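Local coordinates for protein eukaryotic translation initiation factor 2D (Homo sapiens, PDB 5OA9) that delivers tRNA to the P-site of the 40S ribosomal subunit without GTP during translation initiation, this chain being its C-terminal part with the SWIB/MDM2 and SUI1 regions, at residues N125-V130 against Q173-H178. Numbering follows the deposited sequence.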
ATOM      1  N   ASN A 125      35.309 -11.527  -7.173  1.00148.13           N
ATOM      2  CA  ASN A 125      35.164 -10.431  -6.218  1.00148.06           C
ATOM      3  C   ASN A 125      34.563  -9.176  -6.845  1.00137.45           C
ATOM      4  O   ASN A 125      34.861  -8.057  -6.429  1.00142.42           O
ATOM      5  CB  ASN A 125      36.514 -10.100  -5.577  1.00154.65           C
ATOM      6  CG  ASN A 125      37.144 -11.299  -4.899  1.00161.47           C
ATOM      7  OD1 ASN A 125      36.446 -12.172  -4.382  1.00161.36           O
ATOM      8  ND2 ASN A 125      38.470 -11.352  -4.901  1.00167.78           N
ATOM      9  N   LYS A 126      33.714  -9.374  -7.850  1.00118.91           N
ATOM     10  CA  LYS A 126      33.016  -8.268  -8.494  1.00 95.15           C
ATOM     11  C   LYS A 126      31.534  -8.298  -8.146  1.00 80.45           C
ATOM     12  O   LYS A 126      30.784  -9.134  -8.651  1.00 78.64           O
ATOM     13  CB  LYS A 126      33.198  -8.322 -10.010  1.00 89.95           C
ATOM     14  CG  LYS A 126      34.636  -8.160 -10.469  1.00 96.40           C
ATOM     15  CD  LYS A 126      34.731  -8.208 -11.985  1.00103.21           C
ATOM     16  CE  LYS A 126      36.155  -7.976 -12.458  1.00113.36           C
ATOM     17  NZ  LYS A 126      36.652  -6.632 -12.058  1.00115.01           N
ATOM     18  N   LYS A 127      31.108  -7.384  -7.285  1.00 62.53           N
ATOM     19  CA  LYS A 127      29.718  -7.370  -6.862  1.00 49.31           C
ATOM     20  C   LYS A 127      28.835  -6.508  -7.763  1.00 45.19           C
ATOM     21  O   LYS A 127      29.314  -5.650  -8.506  1.00 51.64           O
ATOM     22  CB  LYS A 127      29.598  -6.886  -5.416  1.00 61.55           C
ATOM     23  CG  LYS A 127      30.155  -7.860  -4.391  1.00 67.32           C
ATOM     24  CD  LYS A 127      29.697  -7.497  -2.992  1.00 68.19           C
ATOM     25  CE  LYS A 127      30.248  -8.460  -1.954  1.00 70.24           C
ATOM     26  NZ  LYS A 127      31.673  -8.192  -1.643  1.00 79.72           N
ATOM     27  N   VAL A 128      27.538  -6.765  -7.686  1.00 42.92           N
ATOM     28  CA  VAL A 128      26.546  -5.970  -8.394  1.00 41.77           C
ATOM     29  C   VAL A 128      25.449  -5.640  -7.403  1.00 47.55           C
ATOM     30  O   VAL A 128      25.026  -6.502  -6.640  1.00 52.43           O
ATOM     31  CB  VAL A 128      25.959  -6.709  -9.615  1.00 49.68           C
ATOM     32  CG1 VAL A 128      24.794  -5.913 -10.206  1.00 43.39           C
ATOM     33  CG2 VAL A 128      27.037  -6.955 -10.667  1.00 55.97           C
ATOM     34  N   THR A 129      25.016  -4.383  -7.391  1.00 39.25           N
ATOM     35  CA  THR A 129      23.953  -3.942  -6.498  1.00 36.75           C
ATOM     36  C   THR A 129      22.637  -4.039  -7.252  1.00 39.49           C
ATOM     37  O   THR A 129      22.545  -3.564  -8.387  1.00 37.15           O
ATOM     38  CB  THR A 129      24.219  -2.504  -5.999  1.00 37.62           C
ATOM     39  OG1 THR A 129      25.506  -2.456  -5.354  1.00 40.32           O
ATOM     40  CG2 THR A 129      23.122  -2.051  -5.021  1.00 38.78           C
ATOM     41  N   VAL A 130      21.640  -4.696  -6.652  1.00 35.08           N
ATOM     42  CA  VAL A 130      20.350  -4.923  -7.310  1.00 37.12           C
ATOM     43  C   VAL A 130      19.211  -4.294  -6.512  1.00 41.22           C
ATOM     44  O   VAL A 130      19.079  -4.511  -5.302  1.00 36.28           O
ATOM     45  CB  VAL A 130      20.074  -6.437  -7.507  1.00 37.36           C
ATOM     46  CG1 VAL A 130      18.698  -6.676  -8.133  1.00 37.78           C
ATOM     47  CG2 VAL A 130      21.169  -7.082  -8.350  1.00 41.25           C
ATOM     48  N   GLN A 173      26.913  -1.701 -11.176  1.00 39.84           N
ATOM     49  CA  GLN A 173      28.195  -2.371 -10.986  1.00 44.52           C
ATOM     50  C   GLN A 173      28.808  -1.946  -9.660  1.00 46.69           C
ATOM     51  O   GLN A 173      28.771  -0.767  -9.306  1.00 46.98           O
ATOM     52  CB  GLN A 173      29.153  -2.057 -12.138  1.00 49.73           C
ATOM     53  CG  GLN A 173      28.723  -2.631 -13.484  1.00 73.39           C
ATOM     54  CD  GLN A 173      28.623  -4.146 -13.474  1.00 77.73           C
ATOM     55  OE1 GLN A 173      29.487  -4.835 -12.932  1.00 72.33           O
ATOM     56  NE2 GLN A 173      27.560  -4.674 -14.071  1.00 83.21           N
ATOM     57  N   GLY A 174      29.356  -2.906  -8.927  1.00 45.65           N
ATOM     58  CA  GLY A 174      30.001  -2.617  -7.656  1.00 42.70           C
ATOM     59  C   GLY A 174      29.054  -2.631  -6.465  1.00 44.12           C
ATOM     60  O   GLY A 174      27.856  -2.900  -6.597  1.00 43.84           O
ATOM     61  N   ASN A 175      29.609  -2.344  -5.290  1.00 40.75           N
ATOM     62  CA  ASN A 175      28.857  -2.311  -4.037  1.00 40.77           C
ATOM     63  C   ASN A 175      28.391  -0.888  -3.746  1.00 39.64           C
ATOM     64  O   ASN A 175      29.175  -0.078  -3.246  1.00 41.24           O
ATOM     65  CB  ASN A 175      29.745  -2.835  -2.901  1.00 41.96           C
ATOM     66  CG  ASN A 175      29.002  -3.026  -1.596  1.00 42.33           C
ATOM     67  OD1 ASN A 175      27.944  -2.443  -1.364  1.00 44.32           O
ATOM     68  ND2 ASN A 175      29.579  -3.841  -0.715  1.00 42.46           N
ATOM     69  N   GLN A 176      27.128  -0.584  -4.052  1.00 35.82           N
ATOM     70  CA  GLN A 176      26.648   0.796  -4.004  1.00 37.37           C
ATOM     71  C   GLN A 176      25.483   0.993  -3.039  1.00 38.41           C
ATOM     72  O   GLN A 176      24.725   1.960  -3.159  1.00 38.25           O
ATOM     73  CB  GLN A 176      26.226   1.260  -5.409  1.00 37.60           C
ATOM     74  CG  GLN A 176      27.204   0.905  -6.516  1.00 42.22           C
ATOM     75  CD  GLN A 176      28.506   1.677  -6.455  1.00 47.39           C
ATOM     76  OE1 GLN A 176      28.663   2.603  -5.661  1.00 45.62           O
ATOM     77  NE2 GLN A 176      29.454   1.298  -7.312  1.00 45.07           N
ATOM     78  N   VAL A 177      25.356   0.100  -2.063  1.00 36.24           N
ATOM     79  CA  VAL A 177      24.202   0.137  -1.165  1.00 39.95           C
ATOM     80  C   VAL A 177      24.103   1.484  -0.458  1.00 37.09           C
ATOM     81  O   VAL A 177      22.998   2.020  -0.279  1.00 38.26           O
ATOM     82  CB  VAL A 177      24.265  -0.996  -0.125  1.00 41.23           C
ATOM     83  CG1 VAL A 177      23.095  -0.882   0.876  1.00 36.25           C
ATOM     84  CG2 VAL A 177      24.246  -2.349  -0.824  1.00 35.84           C
ATOM     85  N   HIS A 178      25.256   2.036  -0.078  1.00 37.57           N
ATOM     86  CA  HIS A 178      25.287   3.315   0.622  1.00 40.21           C
ATOM     87  C   HIS A 178      24.724   4.449  -0.248  1.00 42.19           C
ATOM     88  O   HIS A 178      24.092   5.369   0.272  1.00 43.07           O
ATOM     89  CB  HIS A 178      26.710   3.650   1.116  1.00 41.63           C
ATOM     90  CG  HIS A 178      27.782   3.583   0.061  1.00 40.50           C
ATOM     91  ND1 HIS A 178      28.173   2.405  -0.536  1.00 45.79           N
ATOM     92  CD2 HIS A 178      28.575   4.548  -0.465  1.00 46.18           C
ATOM     93  CE1 HIS A 178      29.143   2.648  -1.402  1.00 45.97           C
ATOM     94  NE2 HIS A 178      29.408   3.942  -1.377  1.00 42.81           N
TER
HETATM   95  O   HOH W   1      32.339  -4.992  -1.505  1.00 43.16           O
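V128 and Q173 form an antiparallel, non-hydrogen-bonded pair where strand 168-173 ends against strand 126-132 and the chain turns off into helix 177-187. Their side chains lie on the same face of the sheet, and the bent chain of Q173 brings its amide against V128, with OE1 4.0 Å from CG2. One step on, G174 N donates to K127 O over 2.8 Å, a rather bent bond (138° at the hydrogen) whose donor is tilted 34° from the carbonyl plane.

Instead of running on along the strand, the chain turns back over T129, whose hydroxyl holds it. With OG1 beside its own backbone N (chi1 -57°), the group gives its proton to G174 O at 2.7 Å and accepts Q176 N at 2.8 Å in a much straighter bond. Two bonds thus grip this buried side chain and fix the rotation of its hydroxyl. Q176, the residue at the helix N-cap position, folds its amide back so that NE2 meets Q173 O at 3.0 Å, nearly linearly and in the carbonyl plane. A water accepts from N175 ND2 at 3.1 Å and, over a long 3.3 Å, from K127 NZ. T129 also packs on L119 and I172 of the flanking strands. This strand-to-helix connection, pinned by a threonine hydroxyl, joins 168-173 to helix 177-187, the last two elements in the beta-beta-alpha-beta-beta-alpha order of the alpha+beta, eIF1-like SUI1 domain.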